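PDB 1K0F: zinc-binding protein TroA from Treponema pallidum, which binds zinc with high affinity in the periplasm and delivers it to the membrane permease of the TroABC ABC transporter for import. Local coordinates for residues L29-Y39 with L60-E68; V163-F171 with G243-G251. All coordinates share one frame; numbering follows the deposited sequence.

Both contacts are largely buried and meet at the zinc site, their centres about 16 Å apart. Contact 1 belongs to the domain built on the four-stranded parallel sheet and joins two loops that follow strands 25-28 and 54-57; it supplies His37. Contact 2 belongs to the other domain, where the ends of strands 163-166 and 240-245 bring in His168 and Asp248. Across the cleft His37 NE2 lies 3.0 Å from Asp248 OD2, and Pro36 packs on the same aspartate. Contact 1 centres on His37 and its backbone neighbours, with methionines packed behind and an exposed lysine at its margin, whereas contact 2 passes from an aliphatic base to polar metal ligands.

Contact 1: L29-Y39 with L60-E68; sequences LMGPGVDPHLY and LHLETKMGE
The backbones come nearest at His37 and Glu63, with CA atoms 4.9 Å apart, where two loops pass without pairing as strands. Leu62 O receives a weak hydrogen bond from His37 ND1 at 3.4 Å, bent to 146° at the hydrogen and meeting the imidazole obliquely. His37 CG stands anti to its own carbonyl carbon (chi1 -53°), which turns the ring into the cleft; CE1 then rests 3.7 Å from Leu62 CD1, so a branched aliphatic side chain flanks the ring. The weak bond at ND1 and the packing on Leu62 are consistent with a ring whose NE2 is presented to His168 and Asp248, which with His102 are the other zinc ligands. This is the cluster A-I (family 9) solute-binding fold, in which loops at the sheet's C-terminal edge carry ligands into the cleft.

Behind the histidine the chemistry is apolar. The flexible thioether of Met30 reaches toward that of Met66, tip to tip, with Met30 CE 3.9 Å from Met66 SD, and the same methyl lies 3.7 Å from Glu63 CG. Glu63 bends at chi2 (99°), directing its carboxylate away to hydrogen bonds with Thr8 and the backbone of Asn58, while its aliphatic part stays in the packing. Met66 CE sits at the edge of the Tyr39 ring, 3.8 Å from Tyr39 CD2, while Met30 CG lies over the centre of one face. At the margin Lys65 lays its methylenes along the loop, Lys65 CD being 3.6 Å from Leu38 CA, and Thr64 OG1 approaches His37 O to 2.7 Å.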
ATOM      1  N   LEU A  29       2.557 -13.704  -1.499  1.00 27.44           N
ATOM      2  CA  LEU A  29       1.407 -14.272  -0.793  1.00 28.20           C
ATOM      3  C   LEU A  29       0.086 -13.529  -0.994  1.00 28.61           C
ATOM      4  O   LEU A  29      -0.972 -14.154  -1.079  1.00 30.51           O
ATOM      5  CB  LEU A  29       1.702 -14.363   0.698  1.00 27.29           C
ATOM      6  CG  LEU A  29       2.576 -15.562   1.069  1.00 29.52           C
ATOM      7  CD1 LEU A  29       2.486 -15.804   2.570  1.00 30.93           C
ATOM      8  CD2 LEU A  29       2.127 -16.786   0.285  1.00 29.14           C
ATOM      9  N   MET A  30       0.145 -12.204  -1.056  1.00 26.19           N
ATOM     10  CA  MET A  30      -1.061 -11.412  -1.240  1.00 24.10           C
ATOM     11  C   MET A  30      -1.035 -10.725  -2.604  1.00 24.12           C
ATOM     12  O   MET A  30      -0.226  -9.829  -2.846  1.00 26.65           O
ATOM     13  CB  MET A  30      -1.172 -10.385  -0.125  1.00 23.33           C
ATOM     14  CG  MET A  30      -0.646 -10.868   1.208  1.00 21.02           C
ATOM     15  SD  MET A  30      -0.747  -9.541   2.374  1.00 24.18           S
ATOM     16  CE  MET A  30      -1.078 -10.417   3.889  1.00 24.89           C
ATOM     17  N   GLY A  31      -1.923 -11.154  -3.492  1.00 22.90           N
ATOM     18  CA  GLY A  31      -1.955 -10.582  -4.826  1.00 23.11           C
ATOM     19  C   GLY A  31      -3.007  -9.511  -5.076  1.00 22.95           C
ATOM     20  O   GLY A  31      -3.666  -9.029  -4.147  1.00 22.77           O
ATOM     21  N   PRO A  32      -3.173  -9.113  -6.340  1.00 20.38           N
ATOM     22  CA  PRO A  32      -4.155  -8.085  -6.666  1.00 20.63           C
ATOM     23  C   PRO A  32      -5.467  -8.312  -5.921  1.00 21.36           C
ATOM     24  O   PRO A  32      -5.806  -9.442  -5.573  1.00 21.78           O
ATOM     25  CB  PRO A  32      -4.325  -8.217  -8.183  1.00 20.86           C
ATOM     26  CG  PRO A  32      -3.447  -9.374  -8.614  1.00 20.70           C
ATOM     27  CD  PRO A  32      -2.459  -9.593  -7.529  1.00 20.81           C
ATOM     28  N   GLY A  33      -6.193  -7.227  -5.677  1.00 21.29           N
ATOM     29  CA  GLY A  33      -7.463  -7.338  -4.985  1.00 23.10           C
ATOM     30  C   GLY A  33      -7.395  -8.018  -3.628  1.00 25.02           C
ATOM     31  O   GLY A  33      -8.425  -8.442  -3.103  1.00 25.93           O
ATOM     32  N   VAL A  34      -6.196  -8.115  -3.056  1.00 25.68           N
ATOM     33  CA  VAL A  34      -6.005  -8.751  -1.748  1.00 27.51           C
ATOM     34  C   VAL A  34      -5.756  -7.796  -0.557  1.00 29.34           C
ATOM     35  O   VAL A  34      -4.763  -7.062  -0.513  1.00 29.40           O
ATOM     36  CB  VAL A  34      -4.846  -9.773  -1.803  1.00 26.14           C
ATOM     37  CG1 VAL A  34      -4.422 -10.177  -0.394  1.00 23.56           C
ATOM     38  CG2 VAL A  34      -5.280 -10.991  -2.592  1.00 27.45           C
ATOM     39  N   ASP A  35      -6.662  -7.840   0.421  1.00 29.25           N
ATOM     40  CA  ASP A  35      -6.550  -7.010   1.606  1.00 30.22           C
ATOM     41  C   ASP A  35      -5.713  -7.712   2.648  1.00 32.00           C
ATOM     42  O   ASP A  35      -6.149  -8.687   3.254  1.00 33.74           O
ATOM     43  CB  ASP A  35      -7.926  -6.721   2.199  1.00 29.60           C
ATOM     44  CG  ASP A  35      -7.855  -5.798   3.402  1.00 28.14           C
ATOM     45  OD1 ASP A  35      -6.785  -5.723   4.038  1.00 24.71           O
ATOM     46  OD2 ASP A  35      -8.874  -5.149   3.707  1.00 28.79           O
ATOM     47  N   PRO A  36      -4.501  -7.208   2.890  1.00 34.14           N
ATOM     48  CA  PRO A  36      -3.579  -7.785   3.870  1.00 37.54           C
ATOM     49  C   PRO A  36      -4.135  -7.812   5.292  1.00 40.25           C
ATOM     50  O   PRO A  36      -3.841  -8.735   6.060  1.00 40.15           O
ATOM     51  CB  PRO A  36      -2.333  -6.910   3.755  1.00 36.19           C
ATOM     52  CG  PRO A  36      -2.479  -6.181   2.467  1.00 34.56           C
ATOM     53  CD  PRO A  36      -3.933  -6.024   2.231  1.00 33.79           C
ATOM     54  N   HIS A  37      -4.930  -6.796   5.632  1.00 43.17           N
ATOM     55  CA  HIS A  37      -5.536  -6.687   6.959  1.00 45.51           C
ATOM     56  C   HIS A  37      -6.238  -7.988   7.325  1.00 45.90           C
ATOM     57  O   HIS A  37      -5.852  -8.690   8.257  1.00 45.42           O
ATOM     58  CB  HIS A  37      -6.572  -5.560   6.994  1.00 49.29           C
ATOM     59  CG  HIS A  37      -6.056  -4.235   6.516  1.00 54.23           C
ATOM     60  ND1 HIS A  37      -4.963  -3.616   7.082  1.00 55.75           N
ATOM     61  CD2 HIS A  37      -6.495  -3.403   5.541  1.00 56.12           C
ATOM     62  CE1 HIS A  37      -4.749  -2.460   6.476  1.00 56.46           C
ATOM     63  NE2 HIS A  37      -5.665  -2.307   5.536  1.00 56.23           N
ATOM     64  N   LEU A  38      -7.273  -8.303   6.565  1.00 46.22           N
ATOM     65  CA  LEU A  38      -8.064  -9.491   6.810  1.00 47.14           C
ATOM     66  C   LEU A  38      -7.589 -10.699   6.021  1.00 47.55           C
ATOM     67  O   LEU A  38      -8.393 -11.540   5.617  1.00 46.81           O
ATOM     68  CB  LEU A  38      -9.517  -9.176   6.482  1.00 47.81           C
ATOM     69  CG  LEU A  38      -9.878  -7.732   6.847  1.00 47.28           C
ATOM     70  CD1 LEU A  38     -10.717  -7.112   5.744  1.00 46.34           C
ATOM     71  CD2 LEU A  38     -10.617  -7.711   8.178  1.00 45.79           C
ATOM     72  N   TYR A  39      -6.281 -10.792   5.808  1.00 48.72           N
ATOM     73  CA  TYR A  39      -5.714 -11.911   5.060  1.00 49.76           C
ATOM     74  C   TYR A  39      -5.131 -12.975   6.004  1.00 51.09           C
ATOM     75  O   TYR A  39      -4.475 -12.644   6.999  1.00 48.44           O
ATOM     76  CB  TYR A  39      -4.628 -11.410   4.090  1.00 48.75           C
ATOM     77  CG  TYR A  39      -4.115 -12.476   3.136  1.00 48.37           C
ATOM     78  CD1 TYR A  39      -4.658 -12.622   1.864  1.00 48.28           C
ATOM     79  CD2 TYR A  39      -3.113 -13.362   3.524  1.00 48.60           C
ATOM     80  CE1 TYR A  39      -4.221 -13.631   1.006  1.00 49.10           C
ATOM     81  CE2 TYR A  39      -2.671 -14.374   2.675  1.00 49.25           C
ATOM     82  CZ  TYR A  39      -3.230 -14.506   1.420  1.00 48.78           C
ATOM     83  OH  TYR A  39      -2.819 -15.537   0.600  1.00 48.87           O
ATOM     84  N   LEU A  60       4.500  -2.605  11.132  1.00 19.02           N
ATOM     85  CA  LEU A  60       3.546  -1.544  11.401  1.00 20.40           C
ATOM     86  C   LEU A  60       2.126  -2.096  11.519  1.00 22.81           C
ATOM     87  O   LEU A  60       1.150  -1.447  11.152  1.00 22.45           O
ATOM     88  CB  LEU A  60       3.615  -0.493  10.295  1.00 17.79           C
ATOM     89  CG  LEU A  60       4.995   0.135  10.078  1.00 16.70           C
ATOM     90  CD1 LEU A  60       4.835   1.409   9.274  1.00 17.48           C
ATOM     91  CD2 LEU A  60       5.659   0.438  11.423  1.00 18.47           C
ATOM     92  N   HIS A  61       2.024  -3.314  12.032  1.00 26.20           N
ATOM     93  CA  HIS A  61       0.735  -3.961  12.220  1.00 30.81           C
ATOM     94  C   HIS A  61      -0.159  -3.907  10.991  1.00 33.16           C
ATOM     95  O   HIS A  61      -1.375  -3.747  11.102  1.00 35.51           O
ATOM     96  CB  HIS A  61       0.007  -3.320  13.399  1.00 33.48           C
ATOM     97  CG  HIS A  61      -1.253  -4.033  13.788  1.00 34.80           C
ATOM     98  ND1 HIS A  61      -1.275  -5.366  14.139  1.00 35.52           N
ATOM     99  CD2 HIS A  61      -2.530  -3.599  13.878  1.00 34.94           C
ATOM    100  CE1 HIS A  61      -2.513  -5.722  14.432  1.00 35.81           C
ATOM    101  NE2 HIS A  61      -3.294  -4.667  14.277  1.00 35.93           N
ATOM    102  N   LEU A  62       0.424  -4.045   9.812  1.00 34.57           N
ATOM    103  CA  LEU A  62      -0.386  -4.009   8.603  1.00 35.52           C
ATOM    104  C   LEU A  62      -1.147  -5.316   8.465  1.00 36.53           C
ATOM    105  O   LEU A  62      -2.376  -5.345   8.478  1.00 36.47           O
ATOM    106  CB  LEU A  62       0.487  -3.794   7.369  1.00 32.41           C
ATOM    107  CG  LEU A  62      -0.319  -3.874   6.083  1.00 28.92           C
ATOM    108  CD1 LEU A  62      -1.055  -2.574   5.887  1.00 27.94           C
ATOM    109  CD2 LEU A  62       0.584  -4.170   4.913  1.00 30.38           C
ATOM    110  N   GLU A  63      -0.387  -6.396   8.336  1.00 39.11           N
ATOM    111  CA  GLU A  63      -0.921  -7.741   8.179  1.00 41.11           C
ATOM    112  C   GLU A  63      -1.468  -8.300   9.489  1.00 43.72           C
ATOM    113  O   GLU A  63      -1.221  -9.451   9.841  1.00 44.50           O
ATOM    114  CB  GLU A  63       0.188  -8.646   7.636  1.00 40.32           C
ATOM    115  CG  GLU A  63       0.715  -8.203   6.272  1.00 40.91           C
ATOM    116  CD  GLU A  63       2.018  -7.415   6.346  1.00 39.36           C
ATOM    117  OE1 GLU A  63       2.313  -6.802   7.397  1.00 38.28           O
ATOM    118  OE2 GLU A  63       2.753  -7.408   5.337  1.00 40.23           O
ATOM    119  N   THR A  64      -2.222  -7.463  10.192  1.00 46.77           N
ATOM    120  CA  THR A  64      -2.837  -7.802  11.474  1.00 49.81           C
ATOM    121  C   THR A  64      -3.023  -9.283  11.798  1.00 51.73           C
ATOM    122  O   THR A  64      -2.628  -9.745  12.870  1.00 51.29           O
ATOM    123  CB  THR A  64      -4.215  -7.125  11.594  1.00 50.22           C
ATOM    124  OG1 THR A  64      -5.075  -7.611  10.551  1.00 51.10           O
ATOM    125  CG2 THR A  64      -4.078  -5.613  11.471  1.00 50.04           C
ATOM    126  N   LYS A  65      -3.622 -10.027  10.873  1.00 54.71           N
ATOM    127  CA  LYS A  65      -3.900 -11.446  11.086  1.00 57.32           C
ATOM    128  C   LYS A  65      -2.796 -12.449  10.735  1.00 58.24           C
ATOM    129  O   LYS A  65      -3.087 -13.553  10.277  1.00 58.98           O
ATOM    130  CB  LYS A  65      -5.177 -11.820  10.330  1.00 58.51           C
ATOM    131  CG  LYS A  65      -6.460 -11.464  11.067  1.00 61.14           C
ATOM    132  CD  LYS A  65      -7.380 -10.612  10.211  1.00 62.52           C
ATOM    133  CE  LYS A  65      -8.627 -10.235  10.980  1.00 63.81           C
ATOM    134  NZ  LYS A  65      -8.330 -10.072  12.429  1.00 64.40           N
ATOM    135  N   MET A  66      -1.537 -12.093  10.967  1.00 59.36           N
ATOM    136  CA  MET A  66      -0.442 -13.006  10.649  1.00 59.95           C
ATOM    137  C   MET A  66       0.591 -13.130  11.772  1.00 61.77           C
ATOM    138  O   MET A  66       1.516 -13.939  11.680  1.00 61.00           O
ATOM    139  CB  MET A  66       0.253 -12.556   9.360  1.00 57.91           C
ATOM    140  CG  MET A  66      -0.494 -12.934   8.095  1.00 55.62           C
ATOM    141  SD  MET A  66       0.512 -12.780   6.615  1.00 50.10           S
ATOM    142  CE  MET A  66      -0.050 -14.176   5.683  1.00 51.85           C
ATOM    143  N   GLY A  67       0.422 -12.329  12.824  1.00 64.37           N
ATOM    144  CA  GLY A  67       1.340 -12.348  13.957  1.00 66.49           C
ATOM    145  C   GLY A  67       1.726 -13.730  14.456  1.00 67.31           C
ATOM    146  O   GLY A  67       2.911 -14.052  14.552  1.00 67.96           O
ATOM    147  N   GLU A  68       0.727 -14.543  14.788  1.00 68.10           N
ATOM    148  CA  GLU A  68       0.963 -15.900  15.268  1.00 68.60           C
ATOM    149  C   GLU A  68       1.859 -16.640  14.278  1.00 67.38           C
ATOM    150  O   GLU A  68       2.962 -17.062  14.624  1.00 66.93           O
ATOM    151  CB  GLU A  68      -0.371 -16.642  15.420  1.00 70.43           C
ATOM    152  CG  GLU A  68      -0.492 -17.486  16.689  1.00 74.47           C
ATOM    153  CD  GLU A  68      -1.049 -16.713  17.888  1.00 77.26           C
ATOM    154  OE1 GLU A  68      -0.473 -16.837  18.997  1.00 77.84           O
ATOM    155  OE2 GLU A  68      -2.061 -15.990  17.726  1.00 77.82           O
TER

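Contact 2: V163-F171 with G243-G251; sequences VLVTAHDAF and GELFSDAMG
Two of the four zinc ligands of TroA, His168 and Asp248, meet in this contact, on loops that leave the ends of strands 163-166 and 240-245; His37 and His102 complete the site, which holds no metal in this structure. His168 NE2 gives a weak hydrogen bond to Asp248 OD1, 3.3 Å long and bent to 130° at the hydrogen. OD1 lies at the edge of the imidazole, in its plane, yet the carboxylate as a whole stands almost perpendicular to the ring, 89° between planes.

His168 CG sits between its backbone N and carbonyl carbon (chi1 84°), a placement that carries the ring across to the opposite loop. There Ser247 CB also meets the ring edge, 3.2 Å from His168 CE1, and the small methyl of Ala170 lies against one face, offset toward the rim. Ser247 OG turns to Ser219 and Glu217; the latter also binds His168 ND1, a second-shell carboxylate that fixes the ring's rotation.

Away from the site the two strands, which flank strand 213-217, meet through aliphatic side chains. Leu245 CD1 presses on Thr166 CG2 at 3.6 Å and on Leu164 CD1 at 4.0 Å, the two leucine side chains lying alongside one another and pointing opposite ways. A threonine suits this junction because its methyl can join the leucines. Phe171, at the N-cap position of helix 172-178, brings CZ to 3.9 Å from Phe246 O and stacks on Phe105.

With a bent, long bond between them, His168 and Asp248 make a weak contact with each other in the empty site, which zinc would probably replace by coordination, while Glu217, bonded to ND1, may polarise the imidazole.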
ATOM      1  N   VAL A 163      -8.644  17.229  -2.064  1.00 34.63           N
ATOM      2  CA  VAL A 163      -9.388  16.529  -1.020  1.00 34.99           C
ATOM      3  C   VAL A 163      -9.761  15.158  -1.567  1.00 34.70           C
ATOM      4  O   VAL A 163     -10.628  15.053  -2.434  1.00 35.38           O
ATOM      5  CB  VAL A 163     -10.692  17.268  -0.651  1.00 34.58           C
ATOM      6  CG1 VAL A 163     -11.464  16.470   0.378  1.00 34.92           C
ATOM      7  CG2 VAL A 163     -10.378  18.657  -0.126  1.00 36.12           C
ATOM      8  N   LEU A 164      -9.104  14.108  -1.088  1.00 34.25           N
ATOM      9  CA  LEU A 164      -9.411  12.767  -1.575  1.00 34.81           C
ATOM     10  C   LEU A 164     -10.150  11.890  -0.571  1.00 33.24           C
ATOM     11  O   LEU A 164      -9.728  11.726   0.574  1.00 33.89           O
ATOM     12  CB  LEU A 164      -8.127  12.059  -2.030  1.00 35.29           C
ATOM     13  CG  LEU A 164      -8.112  10.527  -2.106  1.00 36.31           C
ATOM     14  CD1 LEU A 164      -8.643  10.040  -3.451  1.00 35.71           C
ATOM     15  CD2 LEU A 164      -6.683  10.051  -1.897  1.00 37.32           C
ATOM     16  N   VAL A 165     -11.266  11.332  -1.014  1.00 31.24           N
ATOM     17  CA  VAL A 165     -12.054  10.448  -0.175  1.00 30.33           C
ATOM     18  C   VAL A 165     -11.995   9.096  -0.874  1.00 29.82           C
ATOM     19  O   VAL A 165     -12.296   8.984  -2.063  1.00 28.28           O
ATOM     20  CB  VAL A 165     -13.516  10.937  -0.051  1.00 29.42           C
ATOM     21  CG1 VAL A 165     -14.335   9.924   0.730  1.00 29.89           C
ATOM     22  CG2 VAL A 165     -13.558  12.289   0.648  1.00 28.35           C
ATOM     23  N   THR A 166     -11.589   8.073  -0.135  1.00 30.09           N
ATOM     24  CA  THR A 166     -11.456   6.739  -0.696  1.00 30.49           C
ATOM     25  C   THR A 166     -12.110   5.656   0.151  1.00 30.88           C
ATOM     26  O   THR A 166     -12.649   5.931   1.221  1.00 30.84           O
ATOM     27  CB  THR A 166      -9.979   6.388  -0.849  1.00 30.41           C
ATOM     28  OG1 THR A 166      -9.271   6.863   0.301  1.00 29.70           O
ATOM     29  CG2 THR A 166      -9.401   7.039  -2.102  1.00 32.03           C
ATOM     30  N   ALA A 167     -12.040   4.421  -0.342  1.00 31.76           N
ATOM     31  CA  ALA A 167     -12.605   3.251   0.333  1.00 32.75           C
ATOM     32  C   ALA A 167     -12.257   3.166   1.831  1.00 33.77           C
ATOM     33  O   ALA A 167     -13.156   3.033   2.665  1.00 33.73           O
ATOM     34  CB  ALA A 167     -12.150   1.983  -0.383  1.00 32.16           C
ATOM     35  N   HIS A 168     -10.963   3.216   2.163  1.00 34.70           N
ATOM     36  CA  HIS A 168     -10.521   3.167   3.561  1.00 35.73           C
ATOM     37  C   HIS A 168      -9.311   4.074   3.851  1.00 35.98           C
ATOM     38  O   HIS A 168      -8.611   4.485   2.932  1.00 37.89           O
ATOM     39  CB  HIS A 168     -10.267   1.701   4.004  1.00 33.93           C
ATOM     40  CG  HIS A 168      -8.916   1.154   3.648  1.00 33.99           C
ATOM     41  ND1 HIS A 168      -8.463   1.066   2.350  1.00 34.90           N
ATOM     42  CD2 HIS A 168      -7.954   0.592   4.418  1.00 33.30           C
ATOM     43  CE1 HIS A 168      -7.281   0.473   2.334  1.00 32.77           C
ATOM     44  NE2 HIS A 168      -6.951   0.174   3.575  1.00 32.18           N
ATOM     45  N   ASP A 169      -9.093   4.394   5.129  1.00 36.53           N
ATOM     46  CA  ASP A 169      -8.004   5.275   5.587  1.00 36.13           C
ATOM     47  C   ASP A 169      -6.620   4.720   5.297  1.00 33.97           C
ATOM     48  O   ASP A 169      -5.868   4.388   6.217  1.00 34.03           O
ATOM     49  CB  ASP A 169      -8.135   5.518   7.099  1.00 40.93           C
ATOM     50  CG  ASP A 169      -8.071   6.997   7.472  1.00 43.30           C
ATOM     51  OD1 ASP A 169      -7.925   7.840   6.553  1.00 43.25           O
ATOM     52  OD2 ASP A 169      -8.165   7.304   8.688  1.00 43.82           O
ATOM     53  N   ALA A 170      -6.273   4.661   4.019  1.00 30.95           N
ATOM     54  CA  ALA A 170      -4.994   4.117   3.609  1.00 29.37           C
ATOM     55  C   ALA A 170      -4.128   5.101   2.841  1.00 28.67           C
ATOM     56  O   ALA A 170      -3.332   4.694   2.007  1.00 29.85           O
ATOM     57  CB  ALA A 170      -5.220   2.869   2.768  1.00 29.39           C
ATOM     58  N   PHE A 171      -4.264   6.389   3.109  1.00 28.23           N
ATOM     59  CA  PHE A 171      -3.447   7.346   2.385  1.00 28.30           C
ATOM     60  C   PHE A 171      -2.962   8.467   3.272  1.00 28.33           C
ATOM     61  O   PHE A 171      -2.604   9.533   2.791  1.00 27.61           O
ATOM     62  CB  PHE A 171      -4.220   7.916   1.196  1.00 28.08           C
ATOM     63  CG  PHE A 171      -4.576   6.887   0.157  1.00 27.37           C
ATOM     64  CD1 PHE A 171      -5.789   6.212   0.219  1.00 26.87           C
ATOM     65  CD2 PHE A 171      -3.709   6.605  -0.889  1.00 26.60           C
ATOM     66  CE1 PHE A 171      -6.136   5.268  -0.746  1.00 27.00           C
ATOM     67  CE2 PHE A 171      -4.049   5.660  -1.863  1.00 27.67           C
ATOM     68  CZ  PHE A 171      -5.264   4.991  -1.790  1.00 27.30           C
ATOM     69  N   GLY A 243     -12.129   6.545 -10.214  1.00 22.63           N
ATOM     70  CA  GLY A 243     -11.196   5.518 -10.595  1.00 20.87           C
ATOM     71  C   GLY A 243     -11.028   4.576  -9.439  1.00 21.81           C
ATOM     72  O   GLY A 243     -11.378   4.900  -8.309  1.00 22.30           O
ATOM     73  N   GLU A 244     -10.507   3.395  -9.723  1.00 22.17           N
ATOM     74  CA  GLU A 244     -10.276   2.418  -8.681  1.00 21.84           C
ATOM     75  C   GLU A 244      -8.859   2.615  -8.244  1.00 21.30           C
ATOM     76  O   GLU A 244      -7.965   2.656  -9.069  1.00 22.43           O
ATOM     77  CB  GLU A 244     -10.446   1.011  -9.217  1.00 22.40           C
ATOM     78  CG  GLU A 244     -10.893   0.042  -8.164  1.00 24.15           C
ATOM     79  CD  GLU A 244     -10.715  -1.380  -8.600  1.00 24.71           C
ATOM     80  OE1 GLU A 244     -10.258  -1.583  -9.741  1.00 26.34           O
ATOM     81  OE2 GLU A 244     -11.024  -2.295  -7.812  1.00 26.50           O
ATOM     82  N   LEU A 245      -8.635   2.732  -6.948  1.00 20.80           N
ATOM     83  CA  LEU A 245      -7.281   2.936  -6.503  1.00 21.10           C
ATOM     84  C   LEU A 245      -6.683   1.691  -5.867  1.00 21.93           C
ATOM     85  O   LEU A 245      -7.402   0.766  -5.458  1.00 20.84           O
ATOM     86  CB  LEU A 245      -7.236   4.113  -5.533  1.00 21.32           C
ATOM     87  CG  LEU A 245      -7.805   5.418  -6.104  1.00 21.31           C
ATOM     88  CD1 LEU A 245      -7.519   6.560  -5.141  1.00 22.69           C
ATOM     89  CD2 LEU A 245      -7.193   5.703  -7.460  1.00 23.01           C
ATOM     90  N   PHE A 246      -5.356   1.662  -5.820  1.00 21.18           N
ATOM     91  CA  PHE A 246      -4.643   0.549  -5.218  1.00 21.94           C
ATOM     92  C   PHE A 246      -4.346   0.977  -3.806  1.00 22.95           C
ATOM     93  O   PHE A 246      -3.601   1.927  -3.597  1.00 26.62           O
ATOM     94  CB  PHE A 246      -3.337   0.287  -5.956  1.00 21.06           C
ATOM     95  CG  PHE A 246      -3.526  -0.297  -7.313  1.00 19.61           C
ATOM     96  CD1 PHE A 246      -4.041  -1.577  -7.456  1.00 19.39           C
ATOM     97  CD2 PHE A 246      -3.263   0.454  -8.441  1.00 17.67           C
ATOM     98  CE1 PHE A 246      -4.299  -2.095  -8.703  1.00 20.05           C
ATOM     99  CE2 PHE A 246      -3.518  -0.051  -9.691  1.00 17.92           C
ATOM    100  CZ  PHE A 246      -4.039  -1.328  -9.830  1.00 17.09           C
ATOM    101  N   SER A 247      -4.940   0.299  -2.836  1.00 22.85           N
ATOM    102  CA  SER A 247      -4.698   0.658  -1.454  1.00 23.55           C
ATOM    103  C   SER A 247      -3.588  -0.206  -0.887  1.00 24.36           C
ATOM    104  O   SER A 247      -2.431   0.217  -0.821  1.00 25.12           O
ATOM    105  CB  SER A 247      -5.965   0.488  -0.624  1.00 24.66           C
ATOM    106  OG  SER A 247      -6.868  -0.409  -1.236  1.00 27.61           O
ATOM    107  N   ASP A 248      -3.929  -1.422  -0.479  1.00 24.71           N
ATOM    108  CA  ASP A 248      -2.931  -2.316   0.083  1.00 23.99           C
ATOM    109  C   ASP A 248      -2.414  -3.302  -0.952  1.00 22.91           C
ATOM    110  O   ASP A 248      -1.374  -3.925  -0.746  1.00 22.52           O
ATOM    111  CB  ASP A 248      -3.513  -3.104   1.265  1.00 26.74           C
ATOM    112  CG  ASP A 248      -4.436  -2.266   2.141  1.00 27.27           C
ATOM    113  OD1 ASP A 248      -4.099  -1.099   2.429  1.00 26.36           O
ATOM    114  OD2 ASP A 248      -5.502  -2.788   2.546  1.00 28.49           O
ATOM    115  N   ALA A 249      -3.142  -3.430  -2.060  1.00 23.20           N
ATOM    116  CA  ALA A 249      -2.775  -4.368  -3.120  1.00 23.30           C
ATOM    117  C   ALA A 249      -2.406  -3.720  -4.447  1.00 23.47           C
ATOM    118  O   ALA A 249      -2.916  -2.653  -4.798  1.00 22.81           O
ATOM    119  CB  ALA A 249      -3.911  -5.372  -3.346  1.00 22.94           C
ATOM    120  N   MET A 250      -1.529  -4.397  -5.185  1.00 23.76           N
ATOM    121  CA  MET A 250      -1.061  -3.915  -6.478  1.00 25.34           C
ATOM    122  C   MET A 250      -1.883  -4.487  -7.616  1.00 26.25           C
ATOM    123  O   MET A 250      -2.855  -5.215  -7.400  1.00 26.31           O
ATOM    124  CB  MET A 250       0.394  -4.315  -6.698  1.00 23.75           C
ATOM    125  CG  MET A 250       1.397  -3.518  -5.913  1.00 22.12           C
ATOM    126  SD  MET A 250       3.013  -3.663  -6.665  1.00 19.43           S
ATOM    127  CE  MET A 250       3.035  -5.396  -7.122  1.00 20.05           C
ATOM    128  N   GLY A 251      -1.470  -4.156  -8.833  1.00 26.74           N
ATOM    129  CA  GLY A 251      -2.161  -4.669  -9.998  1.00 30.17           C
ATOM    130  C   GLY A 251      -1.667  -6.073 -10.292  1.00 31.71           C
ATOM    131  O   GLY A 251      -0.900  -6.635  -9.500  1.00 32.61           O
TER